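Local structure of putative short-chain dehydrogenase/reductase (Burkholderia xenovorans, 5JY1) at residues Trp143-Asn148 / Asn186-Ala191. The protein binds NAD and is probably an oxidoreductase of the short-chain dehydrogenase/reductase family, perhaps a 3-oxoacyl-[acyl-carrier-protein] reductase. Sequence-based numbering, arbitrary orientation.
Sequences WGRIVN and NITVNA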
ATOM      1  N   TRP A 143      19.626  21.358  -5.301  1.00 16.20           N
ATOM      2  CA  TRP A 143      18.193  21.650  -5.212  1.00 15.63           C
ATOM      3  C   TRP A 143      17.514  21.055  -6.434  1.00 15.88           C
ATOM      4  O   TRP A 143      17.884  21.382  -7.566  1.00 17.47           O
ATOM      5  CB  TRP A 143      17.938  23.173  -5.133  1.00 14.71           C
ATOM      6  CG  TRP A 143      16.586  23.570  -4.509  1.00 13.74           C
ATOM      7  CD1 TRP A 143      16.375  24.026  -3.240  1.00 19.76           C
ATOM      8  CD2 TRP A 143      15.292  23.570  -5.153  1.00 15.39           C
ATOM      9  NE1 TRP A 143      15.035  24.288  -3.044  1.00 21.99           N
ATOM     10  CE2 TRP A 143      14.351  24.025  -4.201  1.00 17.02           C
ATOM     11  CE3 TRP A 143      14.841  23.223  -6.429  1.00 15.69           C
ATOM     12  CZ2 TRP A 143      12.987  24.141  -4.489  1.00 16.25           C
ATOM     13  CZ3 TRP A 143      13.492  23.338  -6.720  1.00 14.55           C
ATOM     14  CH2 TRP A 143      12.573  23.799  -5.751  1.00 15.72           C
ATOM     15  N   GLY A 144      16.503  20.218  -6.219  1.00 14.64           N
ATOM     16  CA  GLY A 144      15.767  19.663  -7.337  1.00 14.19           C
ATOM     17  C   GLY A 144      14.411  19.149  -6.917  1.00 12.59           C
ATOM     18  O   GLY A 144      14.217  18.711  -5.779  1.00 14.28           O
ATOM     19  N   ARG A 145      13.464  19.207  -7.854  1.00 14.13           N
ATOM     20  CA  ARG A 145      12.129  18.640  -7.686  1.00 13.33           C
ATOM     21  C   ARG A 145      11.789  17.880  -8.954  1.00 15.54           C
ATOM     22  O   ARG A 145      11.762  18.468 -10.041  1.00 17.11           O
ATOM     23  CB  ARG A 145      11.075  19.727  -7.427  1.00 12.14           C
ATOM     24  CG  ARG A 145      11.335  20.557  -6.191  1.00 16.45           C
ATOM     25  CD  ARG A 145      10.937  19.782  -4.935  1.00 17.45           C
ATOM     26  NE  ARG A 145      11.013  20.584  -3.721  1.00 16.95           N
ATOM     27  CZ  ARG A 145      12.106  20.764  -2.984  1.00 17.17           C
ATOM     28  NH1 ARG A 145      13.263  20.203  -3.328  1.00 19.10           N
ATOM     29  NH2 ARG A 145      12.034  21.519  -1.888  1.00 21.63           N
ATOM     30  N   ILE A 146      11.544  16.576  -8.827  1.00 13.98           N
ATOM     31  CA  ILE A 146      11.126  15.756  -9.956  1.00 12.31           C
ATOM     32  C   ILE A 146       9.723  15.245  -9.666  1.00 12.59           C
ATOM     33  O   ILE A 146       9.476  14.679  -8.594  1.00 12.94           O
ATOM     34  CB  ILE A 146      12.107  14.595 -10.208  1.00 13.36           C
ATOM     35  CG1 ILE A 146      13.488  15.173 -10.558  1.00 13.28           C
ATOM     36  CG2 ILE A 146      11.594  13.675 -11.327  1.00 14.10           C
ATOM     37  CD1 ILE A 146      14.602  14.128 -10.699  1.00 14.18           C
ATOM     38  N   VAL A 147       8.807  15.465 -10.608  1.00 11.65           N
ATOM     39  CA  VAL A 147       7.407  15.050 -10.482  1.00 13.65           C
ATOM     40  C   VAL A 147       7.126  14.080 -11.617  1.00 15.56           C
ATOM     41  O   VAL A 147       7.096  14.484 -12.788  1.00 14.94           O
ATOM     42  CB  VAL A 147       6.439  16.245 -10.555  1.00 12.70           C
ATOM     43  CG1 VAL A 147       5.001  15.800 -10.254  1.00 15.75           C
ATOM     44  CG2 VAL A 147       6.868  17.386  -9.623  1.00 13.04           C
ATOM     45  N   ASN A 148       6.907  12.809 -11.285  1.00 15.20           N
ATOM     46  CA  ASN A 148       6.547  11.812 -12.281  1.00 14.40           C
ATOM     47  C   ASN A 148       5.047  11.551 -12.225  1.00 19.13           C
ATOM     48  O   ASN A 148       4.384  11.844 -11.232  1.00 20.99           O
ATOM     49  CB  ASN A 148       7.323  10.512 -12.055  1.00 11.56           C
ATOM     50  CG  ASN A 148       8.804  10.689 -12.286  1.00 16.66           C
ATOM     51  OD1 ASN A 148       9.208  11.514 -13.105  1.00 15.88           O
ATOM     52  ND2 ASN A 148       9.625   9.926 -11.564  1.00 15.22           N
ATOM     53  N   ASN A 186      19.401  17.155  -1.845  1.00 17.00           N
ATOM     54  CA  ASN A 186      18.171  17.948  -1.748  1.00 16.76           C
ATOM     55  C   ASN A 186      17.390  17.911  -3.063  1.00 18.13           C
ATOM     56  O   ASN A 186      16.793  18.904  -3.485  1.00 17.18           O
ATOM     57  CB  ASN A 186      18.458  19.392  -1.318  1.00 17.55           C
ATOM     58  CG  ASN A 186      17.194  20.162  -0.999  1.00 21.03           C
ATOM     59  OD1 ASN A 186      16.198  19.581  -0.554  1.00 23.24           O
ATOM     60  ND2 ASN A 186      17.212  21.471  -1.249  1.00 24.78           N
ATOM     61  N   ILE A 187      17.411  16.755  -3.726  1.00 17.02           N
ATOM     62  CA  ILE A 187      16.554  16.473  -4.874  1.00 15.99           C
ATOM     63  C   ILE A 187      15.455  15.524  -4.413  1.00 14.17           C
ATOM     64  O   ILE A 187      15.737  14.382  -4.028  1.00 14.97           O
ATOM     65  CB  ILE A 187      17.339  15.853  -6.042  1.00 17.73           C
ATOM     66  CG1 ILE A 187      18.484  16.770  -6.495  1.00 15.41           C
ATOM     67  CG2 ILE A 187      16.388  15.551  -7.185  1.00 17.14           C
ATOM     68  CD1 ILE A 187      19.459  16.092  -7.499  1.00 15.57           C
ATOM     69  N   THR A 188      14.208  15.973  -4.459  1.00 14.11           N
ATOM     70  CA  THR A 188      13.097  15.091  -4.124  1.00 12.98           C
ATOM     71  C   THR A 188      12.443  14.555  -5.391  1.00 14.22           C
ATOM     72  O   THR A 188      12.517  15.163  -6.464  1.00 14.82           O
ATOM     73  CB  THR A 188      12.047  15.800  -3.278  1.00 14.21           C
ATOM     74  OG1 THR A 188      11.449  16.844  -4.050  1.00 15.37           O
ATOM     75  CG2 THR A 188      12.676  16.386  -2.010  1.00 14.52           C
ATOM     76  N   VAL A 189      11.814  13.388  -5.268  1.00 13.00           N
ATOM     77  CA  VAL A 189      11.234  12.684  -6.407  1.00 12.93           C
ATOM     78  C   VAL A 189       9.936  12.051  -5.926  1.00 12.50           C
ATOM     79  O   VAL A 189       9.950  11.228  -5.003  1.00 13.87           O
ATOM     80  CB  VAL A 189      12.173  11.599  -6.975  1.00 13.77           C
ATOM     81  CG1 VAL A 189      11.675  11.096  -8.323  1.00 14.13           C
ATOM     82  CG2 VAL A 189      13.626  12.093  -7.101  1.00 14.72           C
ATOM     83  N   ASN A 190       8.821  12.443  -6.536  1.00 12.93           N
ATOM     84  CA  ASN A 190       7.496  11.980  -6.140  1.00 10.98           C
ATOM     85  C   ASN A 190       6.680  11.691  -7.395  1.00 11.18           C
ATOM     86  O   ASN A 190       7.010  12.149  -8.488  1.00 14.96           O
ATOM     87  CB  ASN A 190       6.797  13.028  -5.259  1.00 13.35           C
ATOM     88  CG  ASN A 190       7.507  13.239  -3.930  1.00 11.23           C
ATOM     89  OD1 ASN A 190       7.376  12.426  -3.009  1.00 11.07           O
ATOM     90  ND2 ASN A 190       8.253  14.338  -3.815  1.00 13.36           N
ATOM     91  N   ALA A 191       5.593  10.935  -7.237  1.00 13.43           N
ATOM     92  CA  ALA A 191       4.772  10.564  -8.379  1.00 14.07           C
ATOM     93  C   ALA A 191       3.310  10.887  -8.096  1.00 16.03           C
ATOM     94  O   ALA A 191       2.808  10.622  -7.002  1.00 17.54           O
ATOM     95  CB  ALA A 191       4.926   9.069  -8.727  1.00 13.18           C
TER
HETATM   96  O   HOH W   1       8.371  16.027  -6.288  1.00 14.25           O
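Ile146 is the residue most covered in the buried part of this contact, its CG2 lying 4.0 Å from Val189 CG1, the two side chains side by side and pointing the same way. With CG1 anti to the carbonyl carbon (chi1 -62°), Ile146 also brings its CD1 to 4.2 Å from Ile187 CG2. The strands come closest at Gly144 and Ile187, CA to CA 4.1 Å. Helices 113-141 and 162-182 cover this face, where Asn148 ends in hydrogen bonds to Asn97 and Thr175. Five backbone hydrogen bonds join the two segments, the one from Asn148 N to Asn190 O being nearly straight; Gly144 O takes Thr188 N and, from the opposite face of its plane, Arg145 NH1 (3.0 Å). The pair belongs to the parallel Rossmann-type sheet of the short-chain dehydrogenases, in which strand 144-149 runs between 94-97 and 187-194. The other face, with Arg145, Thr188 and Asn190, is more polar. Arg145, bent at chi2 (-78°), lays its guanidinium over the Trp143 ring, with NE on Ser240 O, while its CD meets Thr188 OG1 at 3.1 Å. Further along, a water donates to Ile146 O and accepts from Asn190 ND2, whose OD1 takes the N-H of Glu249. At the looser end, partly exposed Asn186 accepts Gly144 N with its backbone O, brings ND2 obliquely to Trp143 CD1 (3.3 Å), and packs on Tyr274 of one neighbouring subunit and Leu221 of another.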